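PDB 2OU3: tellurite resistance protein of COG3793 from Nostoc punctiforme, which is of unknown molecular function but binds zinc and, as a member of the TerB family, is probably linked to tellurite resistance. Local coordinates for residues 26-32 against 61-67; 47-53 against 103-108; 80-84 against 122-126; 116-120 against 133-137. All coordinates share one frame; numbering follows the deposited sequence. Where two conformers were deposited one is given.

Four partly buried contacts in this all-helical protein illustrate how chemistry varies with place in a fold. Interaction 2 lies nearest the chain's centre, about 10 Å from it against 13 to 14 Å for the others; interactions 1 and 3 have exposed residues at their margins, whereas 2 and 4 have none among those that touch. Interactions 1 and 2 serve bound groups, an indole-carbaldehyde beside helix 26-41 and zinc between helices 48-60 and 94-106. Interactions 3 and 4 share helix 113-126 and touch through Ala123 and Val133, yet 80-84 against 122-126 is almost wholly apolar and 116-120 against 133-137 relies on salt bridges. Interactions 1 and 4 both reach the second subunit.

Interaction 1 of 4, residues 26-32 against 61-67; sequences NEDSSIY and WGVADWV. With I3A (1H-indole-3-carbaldehyde), chain E.
Asn26 and Ala64 make the one direct hydrogen bond of this contact, Ala64 N to Asn26 OD1 at 2.9 Å. The bond is nearly straight (168°), but the N-H comes from above the carbonyl plane. The amide also lies against Ala64 CB. Packing continues inward, where Ser29 CB meets Val63 CG1 at 3.6 Å and Val67 CG2 presses on Asn26 CB. Here helix 26-41 and the turn leading into helix 65-73 wall one side of the indole-carbaldehyde pocket: Ser29 OG donates to the ligand O at 2.8 Å, the Tyr32 ring lies over the indole, and one face of Trp61 meets the aldehyde carbon C3' 3.3 Å from its CZ3. Tyr32 OH is held in turn by Asp96. Further in, a water accepts from Ser30 OG and donates to the buried carbonyl Val67 O. The solvent side is looser. Trp66 has its CG between backbone N and carbonyl carbon (chi1 79°), bringing CZ2 3.8 Å from Asn26 CB, and a second water accepts from Trp66 NE1.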
loop_
_atom_site.group_PDB
_atom_site.type_symbol
_atom_site.label_atom_id
_atom_site.label_comp_id
_atom_site.label_asym_id
_atom_site.label_seq_id
_atom_site.Cartn_x
_atom_site.Cartn_y
_atom_site.Cartn_z
ATOM N N ASN A 26 -8.798 -6.184 -15.677
ATOM C CA ASN A 26 -7.531 -6.930 -15.778
ATOM C C ASN A 26 -6.725 -6.537 -16.992
ATOM O O ASN A 26 -5.482 -6.471 -16.921
ATOM C CB ASN A 26 -7.747 -8.428 -15.802
ATOM C CG ASN A 26 -8.204 -8.952 -14.467
ATOM O OD1 ASN A 26 -7.565 -8.736 -13.453
ATOM N ND2 ASN A 26 -9.331 -9.624 -14.462
ATOM N N GLU A 27 -7.412 -6.282 -18.103
ATOM C CA GLU A 27 -6.768 -5.834 -19.330
ATOM C C GLU A 27 -5.973 -4.530 -19.110
ATOM O O GLU A 27 -4.847 -4.389 -19.539
ATOM C CB GLU A 27 -7.832 -5.661 -20.402
ATOM C CG GLU A 27 -8.385 -7.007 -20.927
ATOM C CD GLU A 27 -9.346 -7.737 -19.962
ATOM O OE1 GLU A 27 -10.026 -7.066 -19.160
ATOM O OE2 GLU A 27 -9.432 -8.993 -20.039
ATOM N N ASP A 28 -6.604 -3.565 -18.446
ATOM C CA ASP A 28 -5.949 -2.302 -18.119
ATOM C C ASP A 28 -4.785 -2.461 -17.147
ATOM O O ASP A 28 -3.747 -1.822 -17.326
ATOM C CB ASP A 28 -6.934 -1.259 -17.586
ATOM C CG ASP A 28 -7.640 -0.461 -18.703
ATOM O OD1 ASP A 28 -7.241 -0.578 -19.896
ATOM O OD2 ASP A 28 -8.574 0.325 -18.364
ATOM N N SER A 29 -4.935 -3.315 -16.130
ATOM C CA SER A 29 -3.818 -3.583 -15.228
ATOM C C SER A 29 -2.647 -4.143 -16.013
ATOM O O SER A 29 -1.492 -3.739 -15.809
ATOM C CB SER A 29 -4.216 -4.546 -14.081
ATOM O OG SER A 29 -5.137 -3.931 -13.173
ATOM N N SER A 30 -2.945 -5.063 -16.926
ATOM C CA SER A 30 -1.930 -5.673 -17.786
ATOM C C SER A 30 -1.185 -4.650 -18.658
ATOM O O SER A 30 0.042 -4.582 -18.644
ATOM C CB SER A 30 -2.597 -6.735 -18.690
ATOM O OG SER A 30 -1.655 -7.368 -19.544
ATOM N N ILE A 31 -1.946 -3.842 -19.387
ATOM C CA ILE A 31 -1.389 -2.810 -20.262
ATOM C C ILE A 31 -0.575 -1.787 -19.447
ATOM O O ILE A 31 0.561 -1.438 -19.814
ATOM C CB ILE A 31 -2.500 -2.129 -21.107
ATOM C CG1 ILE A 31 -3.124 -3.122 -22.093
ATOM C CG2 ILE A 31 -1.943 -0.959 -21.907
ATOM C CD1 ILE A 31 -4.476 -2.675 -22.642
ATOM N N TYR A 32 -1.125 -1.365 -18.308
ATOM C CA TYR A 32 -0.424 -0.444 -17.418
ATOM C C TYR A 32 0.928 -1.012 -16.984
ATOM O O TYR A 32 1.962 -0.330 -17.098
ATOM C CB TYR A 32 -1.272 -0.155 -16.194
ATOM C CG TYR A 32 -0.581 0.653 -15.101
ATOM C CD1 TYR A 32 -0.528 2.036 -15.162
ATOM C CD2 TYR A 32 0.009 0.024 -14.007
ATOM C CE1 TYR A 32 0.100 2.776 -14.169
ATOM C CE2 TYR A 32 0.632 0.749 -13.019
ATOM C CZ TYR A 32 0.662 2.117 -13.079
ATOM O OH TYR A 32 1.274 2.819 -12.063
ATOM N N TRP A 61 -2.767 -6.056 -6.221
ATOM C CA TRP A 61 -4.076 -5.445 -6.544
ATOM C C TRP A 61 -5.176 -6.484 -6.716
ATOM O O TRP A 61 -6.342 -6.139 -6.911
ATOM C CB TRP A 61 -4.068 -4.611 -7.818
ATOM C CG TRP A 61 -2.859 -3.752 -7.964
ATOM C CD1 TRP A 61 -2.140 -3.194 -6.960
ATOM C CD2 TRP A 61 -2.216 -3.371 -9.184
ATOM N NE1 TRP A 61 -1.079 -2.491 -7.476
ATOM C CE2 TRP A 61 -1.116 -2.570 -8.841
ATOM C CE3 TRP A 61 -2.479 -3.611 -10.544
ATOM C CZ2 TRP A 61 -0.256 -2.033 -9.801
ATOM C CZ3 TRP A 61 -1.634 -3.084 -11.481
ATOM C CH2 TRP A 61 -0.530 -2.303 -11.109
ATOM N N GLY A 62 -4.815 -7.745 -6.689
ATOM C CA GLY A 62 -5.792 -8.839 -6.833
ATOM C C GLY A 62 -6.212 -9.134 -8.263
ATOM O O GLY A 62 -7.269 -9.751 -8.509
ATOM N N VAL A 63 -5.377 -8.719 -9.220
ATOM C CA VAL A 63 -5.574 -9.069 -10.647
ATOM C C VAL A 63 -5.743 -10.582 -10.860
ATOM O O VAL A 63 -5.262 -11.399 -10.067
ATOM C CB VAL A 63 -4.446 -8.555 -11.568
ATOM C CG1 VAL A 63 -4.385 -7.060 -11.523
ATOM C CG2 VAL A 63 -3.057 -9.217 -11.260
ATOM N N ALA A 64 -6.482 -10.942 -11.911
ATOM C CA ALA A 64 -6.592 -12.330 -12.340
ATOM C C ALA A 64 -5.213 -12.910 -12.558
ATOM O O ALA A 64 -4.301 -12.178 -12.952
ATOM C CB ALA A 64 -7.444 -12.440 -13.651
ATOM N N ASP A 65 -5.053 -14.219 -12.285
ATOM C CA ASP A 65 -3.772 -14.918 -12.451
ATOM C C ASP A 65 -3.165 -14.787 -13.837
ATOM O O ASP A 65 -1.940 -14.718 -13.985
ATOM C CB ASP A 65 -3.919 -16.414 -12.178
ATOM C CG ASP A 65 -4.051 -16.730 -10.687
ATOM O OD1 ASP A 65 -3.971 -15.814 -9.835
ATOM O OD2 ASP A 65 -4.234 -17.916 -10.392
ATOM N N TRP A 66 -4.010 -14.817 -14.867
ATOM C CA TRP A 66 -3.491 -14.645 -16.213
ATOM C C TRP A 66 -2.591 -13.411 -16.353
ATOM O O TRP A 66 -1.641 -13.428 -17.135
ATOM C CB TRP A 66 -4.594 -14.630 -17.293
ATOM C CG TRP A 66 -5.392 -13.340 -17.477
ATOM C CD1 TRP A 66 -6.673 -13.103 -17.040
ATOM C CD2 TRP A 66 -5.010 -12.174 -18.231
ATOM N NE1 TRP A 66 -7.079 -11.860 -17.437
ATOM C CE2 TRP A 66 -6.086 -11.267 -18.170
ATOM C CE3 TRP A 66 -3.857 -11.804 -18.931
ATOM C CZ2 TRP A 66 -6.040 -10.019 -18.766
ATOM C CZ3 TRP A 66 -3.812 -10.563 -19.541
ATOM C CH2 TRP A 66 -4.894 -9.684 -19.452
ATOM N N VAL A 67 -2.923 -12.322 -15.650
ATOM C CA VAL A 67 -2.185 -11.093 -15.809
ATOM C C VAL A 67 -0.741 -11.301 -15.382
ATOM O O VAL A 67 0.180 -10.890 -16.069
ATOM C CB VAL A 67 -2.829 -9.936 -15.021
ATOM C CG1 VAL A 67 -1.963 -8.586 -15.093
ATOM C CG2 VAL A 67 -4.244 -9.696 -15.517
HETATM O O I3A E . -4.341 -1.249 -12.909
HETATM C "C3'" I3A E . -3.638 -0.522 -12.211
HETATM C C3 I3A E . -3.473 0.888 -12.641
HETATM C C2 I3A E . -2.776 1.828 -11.932
HETATM N N I3A E . -2.862 3.016 -12.621
HETATM C C8 I3A E . -3.587 2.880 -13.750
HETATM C C9 I3A E . -4.047 1.489 -13.850
HETATM C C4 I3A E . -4.861 1.067 -14.912
HETATM C C5 I3A E . -5.187 1.980 -15.887
HETATM C C6 I3A E . -4.765 3.318 -15.812
HETATM C C7 I3A E . -3.983 3.746 -14.751
HETATM O O HOH W 1 -9.968 -10.554 -17.685
HETATM O O HOH W 2 -0.237 -9.353 -18.529
#

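Interaction 2 of 4, residues 47-53 against 103-108; sequences SPEEKDW and WVSAAD. With ZN (zinc ion), chain C; ZN (zinc ion), chain D.
The zinc site closed by Glu50 and Asp108 joins the start of helix 48-60 to the last part of helix 94-106 and the loop that follows, which carries Asp108. Glu50 OE2 lies 2.2 Å from the zinc ion, and the backbone oxygen Ser105 O lies 2.1 Å from it. Asp108 OD1, two waters and Glu115 complete the shell. Glu49 OE1 holds a second zinc ion. The other oxygen of Glu50 faces back to its own helix start: Ser47 N donates to Glu50 OE1 at 2.7 Å, on the anti side, while Glu50 N donates to Ser47 OG. This capping box fixes the rotation of a metal-binding carboxylate from the second shell. Away from the metals, apolar packing takes over. Trp53 CB and Ala107 CB are 3.6 Å apart, and Val104 CG2 touches the Trp53 indole at CE3. Trp53 CH2 reaches Trp103 CB at 3.6 Å; the two indoles are almost parallel, 6° apart, yet barely overlap. Trp12 of the second subunit meets Trp53, and Trp16 of that subunit meets Trp103, each edge-to-face. Glu50 OE2 and Asp108 OD1 stand 2.9 Å apart as fellow ligands, a closeness of carboxylates that zinc probably makes tolerable by offsetting their repulsion.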
loop_
_atom_site.group_PDB
_atom_site.type_symbol
_atom_site.label_atom_id
_atom_site.label_comp_id
_atom_site.label_asym_id
_atom_site.label_seq_id
_atom_site.Cartn_x
_atom_site.Cartn_y
_atom_site.Cartn_z
ATOM N N SER A 47 16.424 -5.908 -14.192
ATOM C CA SER A 47 16.911 -7.051 -13.422
ATOM C C SER A 47 15.763 -7.917 -12.886
ATOM O O SER A 47 14.620 -7.448 -12.763
ATOM C CB SER A 47 17.737 -6.583 -12.240
ATOM O OG SER A 47 16.927 -5.861 -11.337
ATOM N N PRO A 48 16.064 -9.187 -12.579
ATOM C CA PRO A 48 15.116 -10.071 -11.916
ATOM C C PRO A 48 14.475 -9.454 -10.691
ATOM O O PRO A 48 13.248 -9.569 -10.504
ATOM C CB PRO A 48 15.976 -11.267 -11.497
ATOM C CG PRO A 48 17.066 -11.318 -12.502
ATOM C CD PRO A 48 17.311 -9.899 -12.957
ATOM N N GLU A 49 15.300 -8.819 -9.853
ATOM C CA GLU A 49 14.783 -8.179 -8.660
ATOM C C GLU A 49 13.805 -7.052 -8.984
ATOM O O GLU A 49 12.776 -6.894 -8.298
ATOM C CB GLU A 49 15.913 -7.619 -7.792
ATOM C CG GLU A 49 15.359 -7.019 -6.494
ATOM C CD GLU A 49 16.432 -6.664 -5.463
ATOM O OE1 GLU A 49 17.617 -6.583 -5.818
ATOM O OE2 GLU A 49 16.070 -6.476 -4.280
ATOM N N GLU A 50 14.131 -6.251 -9.989
ATOM C CA GLU A 50 13.257 -5.167 -10.411
ATOM C C GLU A 50 11.967 -5.771 -10.935
ATOM O O GLU A 50 10.866 -5.330 -10.574
ATOM C CB GLU A 50 13.910 -4.324 -11.507
ATOM C CG GLU A 50 14.974 -3.341 -11.012
ATOM C CD GLU A 50 15.777 -2.755 -12.153
ATOM O OE1 GLU A 50 15.918 -3.420 -13.201
ATOM O OE2 GLU A 50 16.273 -1.631 -12.013
ATOM N N LYS A 51 12.074 -6.795 -11.787
ATOM C CA LYS A 51 10.846 -7.402 -12.352
ATOM C C LYS A 51 9.984 -8.045 -11.273
ATOM O O LYS A 51 8.740 -7.938 -11.296
ATOM C CB LYS A 51 11.146 -8.431 -13.467
ATOM C CG LYS A 51 9.831 -8.874 -14.223
ATOM C CD LYS A 51 10.101 -9.593 -15.532
ATOM C CE LYS A 51 8.793 -9.979 -16.219
ATOM N NZ LYS A 51 8.989 -10.491 -17.615
ATOM N N ASP A 52 10.636 -8.691 -10.306
ATOM C CA ASP A 52 9.923 -9.313 -9.205
ATOM C C ASP A 52 9.140 -8.322 -8.372
ATOM O O ASP A 52 8.022 -8.631 -7.978
ATOM C CB ASP A 52 10.826 -10.102 -8.294
ATOM C CG ASP A 52 11.342 -11.365 -8.953
ATOM O OD1 ASP A 52 10.856 -11.707 -10.057
ATOM O OD2 ASP A 52 12.253 -11.995 -8.375
ATOM N N TRP A 53 9.722 -7.158 -8.098
ATOM C CA TRP A 53 8.998 -6.110 -7.389
ATOM C C TRP A 53 7.757 -5.640 -8.161
ATOM O O TRP A 53 6.657 -5.431 -7.591
ATOM C CB TRP A 53 9.945 -4.949 -7.171
ATOM C CG TRP A 53 9.452 -3.964 -6.191
ATOM C CD1 TRP A 53 9.737 -3.937 -4.854
ATOM C CD2 TRP A 53 8.623 -2.834 -6.451
ATOM N NE1 TRP A 53 9.141 -2.863 -4.280
ATOM C CE2 TRP A 53 8.436 -2.173 -5.227
ATOM C CE3 TRP A 53 8.002 -2.323 -7.602
ATOM C CZ2 TRP A 53 7.663 -1.024 -5.110
ATOM C CZ3 TRP A 53 7.212 -1.201 -7.473
ATOM C CH2 TRP A 53 7.060 -0.558 -6.230
ATOM N N TRP A 103 10.017 3.565 -9.060
ATOM C CA TRP A 103 10.007 2.641 -7.919
ATOM C C TRP A 103 10.536 1.268 -8.315
ATOM O O TRP A 103 11.306 0.672 -7.580
ATOM C CB TRP A 103 8.610 2.487 -7.336
ATOM C CG TRP A 103 8.283 3.439 -6.277
ATOM C CD1 TRP A 103 7.615 4.615 -6.399
ATOM C CD2 TRP A 103 8.638 3.311 -4.900
ATOM N NE1 TRP A 103 7.489 5.221 -5.157
ATOM C CE2 TRP A 103 8.128 4.451 -4.225
ATOM C CE3 TRP A 103 9.354 2.357 -4.172
ATOM C CZ2 TRP A 103 8.297 4.633 -2.869
ATOM C CZ3 TRP A 103 9.516 2.543 -2.823
ATOM C CH2 TRP A 103 9.003 3.668 -2.189
ATOM N N VAL A 104 10.132 0.778 -9.483
ATOM C CA VAL A 104 10.668 -0.488 -9.985
ATOM C C VAL A 104 12.201 -0.436 -10.156
ATOM O O VAL A 104 12.882 -1.367 -9.778
ATOM C CB VAL A 104 10.022 -0.886 -11.315
ATOM C CG1 VAL A 104 10.775 -2.055 -11.951
ATOM C CG2 VAL A 104 8.534 -1.271 -11.085
ATOM N N SER A 105 12.703 0.630 -10.755
ATOM C CA SER A 105 14.109 0.806 -11.001
ATOM C C SER A 105 14.870 0.885 -9.665
ATOM O O SER A 105 16.005 0.462 -9.549
ATOM C CB SER A 105 14.323 2.071 -11.817
ATOM O OG SER A 105 13.832 1.911 -13.134
ATOM N N ALA A 106 14.248 1.464 -8.657
ATOM C CA ALA A 106 14.869 1.590 -7.343
ATOM C C ALA A 106 14.910 0.270 -6.574
ATOM O O ALA A 106 15.614 0.179 -5.579
ATOM C CB ALA A 106 14.090 2.634 -6.498
ATOM N N ALA A 107 14.163 -0.748 -7.020
ATOM C CA ALA A 107 13.932 -1.973 -6.233
ATOM C C ALA A 107 15.198 -2.764 -5.997
ATOM O O ALA A 107 15.303 -3.483 -5.011
ATOM C CB ALA A 107 12.873 -2.895 -6.919
ATOM N N ASP A 108 16.140 -2.653 -6.923
ATOM C CA ASP A 108 17.389 -3.381 -6.832
ATOM C C ASP A 108 18.561 -2.471 -6.434
ATOM O O ASP A 108 19.706 -2.807 -6.694
ATOM C CB ASP A 108 17.689 -4.112 -8.156
ATOM C CG ASP A 108 17.963 -3.168 -9.327
ATOM O OD1 ASP A 108 17.501 -1.988 -9.364
ATOM O OD2 ASP A 108 18.637 -3.628 -10.258
HETATM ZN ZN ZN C . 17.525 -0.484 -10.608
HETATM ZN ZN ZN D . 18.674 -6.329 -4.073
HETATM O O HOH W 3 16.128 -0.169 -14.350
HETATM O O HOH W 4 19.233 -1.642 -11.594
HETATM O O HOH W 5 18.833 0.560 -9.178
#

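Interaction 3 of 4, residues 80-84 against 122-126; sequences LEEVI and MATIL
Leu80 points its CD2 methyl between Met122 and Leu126, joining the short helix 80-84 to the C-terminal part of helix 113-126. With CG anti to the backbone N (chi1 178°), the leucine reaches across the gap; its CD2 lies 3.9 Å from SE of Met122, a selenomethionine, and equally 3.9 Å from Leu126 CG. The Leu80 and Leu126 side chains meet at about a right angle, whereas Met122, bent at its second and third torsions, runs slantwise past the same methyl. One turn further along the helix, Ile84 CD1 rests 4.2 Å from Leu126 CD2. The axes of the two short segments approach to 10.5 Å and cross at -50°, a spacing bridged by these branched tips. Thr38 and Cys39 of helix 26-41 and Gln94 of helix 94-106 pack around them. At the exposed margin Glu81, bent at its second torsion, brings OE1 to 3.4 Å from Ile125 CG2. Since no hydrogen bond crosses between the segments, their cohesion rests on dispersion and on burial of apolar groups, with little directional restraint.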
loop_
_atom_site.group_PDB
_atom_site.type_symbol
_atom_site.label_atom_id
_atom_site.label_comp_id
_atom_site.label_asym_id
_atom_site.label_seq_id
_atom_site.Cartn_x
_atom_site.Cartn_y
_atom_site.Cartn_z
ATOM N N LEU A 80 6.881 2.079 -26.256
ATOM C CA LEU A 80 6.065 2.504 -25.116
ATOM C C LEU A 80 4.803 3.244 -25.571
ATOM O O LEU A 80 3.708 3.018 -25.056
ATOM C CB LEU A 80 6.889 3.384 -24.198
ATOM C CG LEU A 80 6.215 3.990 -22.966
ATOM C CD1 LEU A 80 5.586 2.979 -22.031
ATOM C CD2 LEU A 80 7.269 4.844 -22.238
ATOM N N GLU A 81 4.945 4.108 -26.566
ATOM C CA GLU A 81 3.767 4.837 -27.075
ATOM C C GLU A 81 2.713 3.931 -27.687
ATOM O O GLU A 81 1.524 4.239 -27.674
ATOM C CB GLU A 81 4.186 5.895 -28.104
ATOM C CG GLU A 81 4.802 5.345 -29.410
ATOM C CD GLU A 81 6.327 5.146 -29.351
ATOM O OE1 GLU A 81 6.917 5.110 -28.243
ATOM O OE2 GLU A 81 6.925 5.007 -30.443
ATOM N N GLU A 82 3.149 2.827 -28.283
ATOM C CA GLU A 82 2.209 1.853 -28.846
ATOM C C GLU A 82 1.503 1.058 -27.746
ATOM O O GLU A 82 0.318 0.753 -27.853
ATOM C CB GLU A 82 2.910 0.898 -29.797
ATOM C CG GLU A 82 3.555 1.610 -31.005
ATOM C CD GLU A 82 4.094 0.634 -32.058
ATOM O OE1 GLU A 82 3.903 -0.600 -31.905
ATOM O OE2 GLU A 82 4.739 1.103 -33.021
ATOM N N VAL A 83 2.225 0.730 -26.695
ATOM C CA VAL A 83 1.631 0.003 -25.599
ATOM C C VAL A 83 0.497 0.816 -24.951
ATOM O O VAL A 83 -0.621 0.307 -24.765
ATOM C CB VAL A 83 2.708 -0.439 -24.593
ATOM C CG1 VAL A 83 2.054 -1.174 -23.403
ATOM C CG2 VAL A 83 3.699 -1.364 -25.282
ATOM N N ILE A 84 0.788 2.071 -24.607
ATOM C CA ILE A 84 -0.178 2.893 -23.871
ATOM C C ILE A 84 -1.431 3.143 -24.690
ATOM O O ILE A 84 -2.534 3.221 -24.140
ATOM C CB ILE A 84 0.414 4.232 -23.290
ATOM C CG1 ILE A 84 0.731 5.255 -24.405
ATOM C CG2 ILE A 84 1.636 3.935 -22.389
ATOM C CD1 ILE A 84 0.923 6.719 -23.930
HETATM N N MSE A 122 12.200 8.191 -21.372
HETATM C CA MSE A 122 10.830 7.673 -21.396
HETATM C C MSE A 122 9.823 8.781 -21.154
HETATM O O MSE A 122 8.792 8.843 -21.829
HETATM C CB MSE A 122 10.620 6.568 -20.360
HETATM C CG MSE A 122 11.410 5.299 -20.610
HETATM SE SE MSE A 122 11.103 4.524 -22.419
HETATM C CE MSE A 122 12.755 4.285 -22.840
ATOM N N ALA A 123 10.129 9.676 -20.206
ATOM C CA ALA A 123 9.271 10.846 -19.963
ATOM C C ALA A 123 9.123 11.706 -21.191
ATOM O O ALA A 123 8.049 12.256 -21.429
ATOM C CB ALA A 123 9.787 11.668 -18.792
ATOM N N THR A 124 10.188 11.833 -21.990
ATOM C CA THR A 124 10.084 12.541 -23.257
ATOM C C THR A 124 9.083 11.844 -24.199
ATOM O O THR A 124 8.203 12.499 -24.796
ATOM C CB THR A 124 11.459 12.654 -23.898
ATOM O OG1 THR A 124 12.408 13.027 -22.888
ATOM C CG2 THR A 124 11.418 13.673 -25.000
ATOM N N ILE A 125 9.214 10.533 -24.317
ATOM C CA ILE A 125 8.284 9.717 -25.110
ATOM C C ILE A 125 6.863 9.877 -24.602
ATOM O O ILE A 125 5.939 10.059 -25.386
ATOM C CB ILE A 125 8.696 8.239 -25.104
ATOM C CG1 ILE A 125 10.015 8.070 -25.878
ATOM C CG2 ILE A 125 7.590 7.368 -25.741
ATOM C CD1 ILE A 125 10.721 6.726 -25.661
ATOM N N LEU A 126 6.709 9.869 -23.281
ATOM C CA LEU A 126 5.409 10.086 -22.640
ATOM C C LEU A 126 4.906 11.524 -22.658
ATOM O O LEU A 126 3.752 11.771 -22.306
ATOM C CB LEU A 126 5.451 9.569 -21.201
ATOM C CG LEU A 126 5.544 8.066 -21.021
ATOM C CD1 LEU A 126 5.623 7.794 -19.556
ATOM C CD2 LEU A 126 4.347 7.333 -21.650
#

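Interaction 4 of 4, residues 116-120 against 133-137; sequences KAKIR and VDQLE
Arg120 reaches from helix 113-126 to Asp134 and Glu137 on the next helix, 130-154, at the hub of a salt-bridge network. The short helix segments cross at 131°, with axes 11.5 Å apart. From CB, which makes no close contact across the interface, the Arg120 chain extends through CG, 4.0 Å from Val133 CG1, and on to NE, whose partner is Glu130. CZ then sits 3.7 Å from Val133 CG1, so that this methyl covers one face of the guanidinium at its centre while the charged partners gather at the edge. NH2 gives one proton to Asp134 OD1 at 2.7 Å, nearly in the guanidinium plane, and another to Glu137 OE1 at 3.2 Å. NH1 reaches Glu137 OE2 at 2.8 Å, making an end-on grip by two nitrogens. The grip is not coplanar: the planes stand 81° apart, and both nitrogens approach from above the carboxylate. Ile119 CD1 and the Lys116 chain line the same buried glutamate, and the Lys116 amine is held by Tyr141. NH1 also donates to Lys116 O at 3.0 Å, and that carbonyl oxygen accepts Arg120 N as well, the two donors arriving from opposite faces of its plane.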
loop_
_atom_site.group_PDB
_atom_site.type_symbol
_atom_site.label_atom_id
_atom_site.label_comp_id
_atom_site.label_asym_id
_atom_site.label_seq_id
_atom_site.Cartn_x
_atom_site.Cartn_y
_atom_site.Cartn_z
ATOM N N LYS A 116 18.414 7.320 -14.154
ATOM C CA LYS A 116 17.836 8.656 -14.260
ATOM C C LYS A 116 17.751 9.140 -15.723
ATOM O O LYS A 116 16.766 9.809 -16.135
ATOM C CB LYS A 116 18.592 9.628 -13.349
ATOM C CG LYS A 116 18.368 9.292 -11.872
ATOM C CD LYS A 116 19.037 10.255 -10.934
ATOM C CE LYS A 116 18.923 9.759 -9.490
ATOM N NZ LYS A 116 19.160 10.840 -8.496
ATOM N N ALA A 117 18.768 8.793 -16.506
ATOM C CA ALA A 117 18.797 9.095 -17.950
ATOM C C ALA A 117 17.674 8.369 -18.730
ATOM O O ALA A 117 16.963 8.982 -19.539
ATOM C CB ALA A 117 20.164 8.753 -18.531
ATOM N N LYS A 118 17.539 7.070 -18.478
ATOM C CA LYS A 118 16.428 6.255 -19.014
ATOM C C LYS A 118 15.065 6.856 -18.751
ATOM O O LYS A 118 14.214 6.964 -19.663
ATOM C CB LYS A 118 16.436 4.868 -18.371
ATOM C CG LYS A 118 17.640 3.988 -18.773
ATOM C CD LYS A 118 17.431 2.463 -18.530
ATOM C CE LYS A 118 16.863 2.121 -17.168
ATOM N NZ LYS A 118 16.875 0.636 -16.901
ATOM N N ILE A 119 14.830 7.205 -17.485
ATOM C CA ILE A 119 13.525 7.701 -17.065
ATOM C C ILE A 119 13.195 8.967 -17.817
ATOM O O ILE A 119 12.041 9.173 -18.196
ATOM C CB ILE A 119 13.454 7.978 -15.539
ATOM C CG1 ILE A 119 13.375 6.669 -14.745
ATOM C CG2 ILE A 119 12.249 8.829 -15.190
ATOM C CD1 ILE A 119 13.955 6.790 -13.327
ATOM N N ARG A 120 14.205 9.812 -18.051
ATOM C CA ARG A 120 13.959 11.059 -18.762
ATOM C C ARG A 120 13.672 10.793 -20.232
ATOM O O ARG A 120 12.834 11.464 -20.818
ATOM C CB ARG A 120 15.113 12.054 -18.524
ATOM C CG ARG A 120 14.858 12.841 -17.239
ATOM C CD ARG A 120 16.038 13.503 -16.588
ATOM N NE ARG A 120 15.659 13.993 -15.246
ATOM C CZ ARG A 120 15.528 13.222 -14.180
ATOM N NH1 ARG A 120 15.716 11.903 -14.259
ATOM N NH2 ARG A 120 15.194 13.772 -13.031
ATOM N N VAL A 133 8.997 15.388 -14.162
ATOM C CA VAL A 133 9.926 14.281 -13.882
ATOM C C VAL A 133 10.693 14.503 -12.553
ATOM O O VAL A 133 10.723 13.614 -11.692
ATOM C CB VAL A 133 10.948 14.059 -15.008
ATOM C CG1 VAL A 133 11.842 12.835 -14.648
ATOM C CG2 VAL A 133 10.230 13.864 -16.359
ATOM N N ASP A 134 11.321 15.668 -12.401
ATOM C CA ASP A 134 12.052 16.004 -11.165
ATOM C C ASP A 134 11.156 15.892 -9.929
ATOM O O ASP A 134 11.569 15.379 -8.895
ATOM C CB ASP A 134 12.728 17.383 -11.283
ATOM C CG ASP A 134 13.916 17.356 -12.215
ATOM O OD1 ASP A 134 14.463 16.274 -12.373
ATOM O OD2 ASP A 134 14.264 18.363 -12.864
ATOM N N GLN A 135 9.910 16.335 -10.040
ATOM C CA GLN A 135 8.968 16.228 -8.938
ATOM C C GLN A 135 8.593 14.795 -8.601
ATOM O O GLN A 135 8.451 14.453 -7.409
ATOM C CB GLN A 135 7.703 17.057 -9.214
ATOM C CG GLN A 135 7.950 18.565 -9.054
ATOM C CD GLN A 135 6.823 19.405 -9.602
ATOM O OE1 GLN A 135 5.690 18.976 -9.616
ATOM N NE2 GLN A 135 7.136 20.624 -10.052
ATOM N N LEU A 136 8.470 13.958 -9.634
ATOM C CA LEU A 136 8.118 12.563 -9.440
ATOM C C LEU A 136 9.271 11.820 -8.775
ATOM O O LEU A 136 9.046 11.005 -7.876
ATOM C CB LEU A 136 7.768 11.912 -10.773
ATOM C CG LEU A 136 6.421 12.355 -11.342
ATOM C CD1 LEU A 136 6.302 11.869 -12.788
ATOM C CD2 LEU A 136 5.242 11.878 -10.466
ATOM N N GLU A 137 10.505 12.105 -9.200
ATOM C CA GLU A 137 11.678 11.525 -8.540
ATOM C C GLU A 137 11.750 11.929 -7.072
ATOM O O GLU A 137 12.033 11.107 -6.201
ATOM C CB GLU A 137 12.979 11.909 -9.221
ATOM C CG GLU A 137 13.081 11.366 -10.619
ATOM C CD GLU A 137 14.511 11.190 -11.107
ATOM O OE1 GLU A 137 15.435 11.807 -10.532
ATOM O OE2 GLU A 137 14.700 10.423 -12.087
#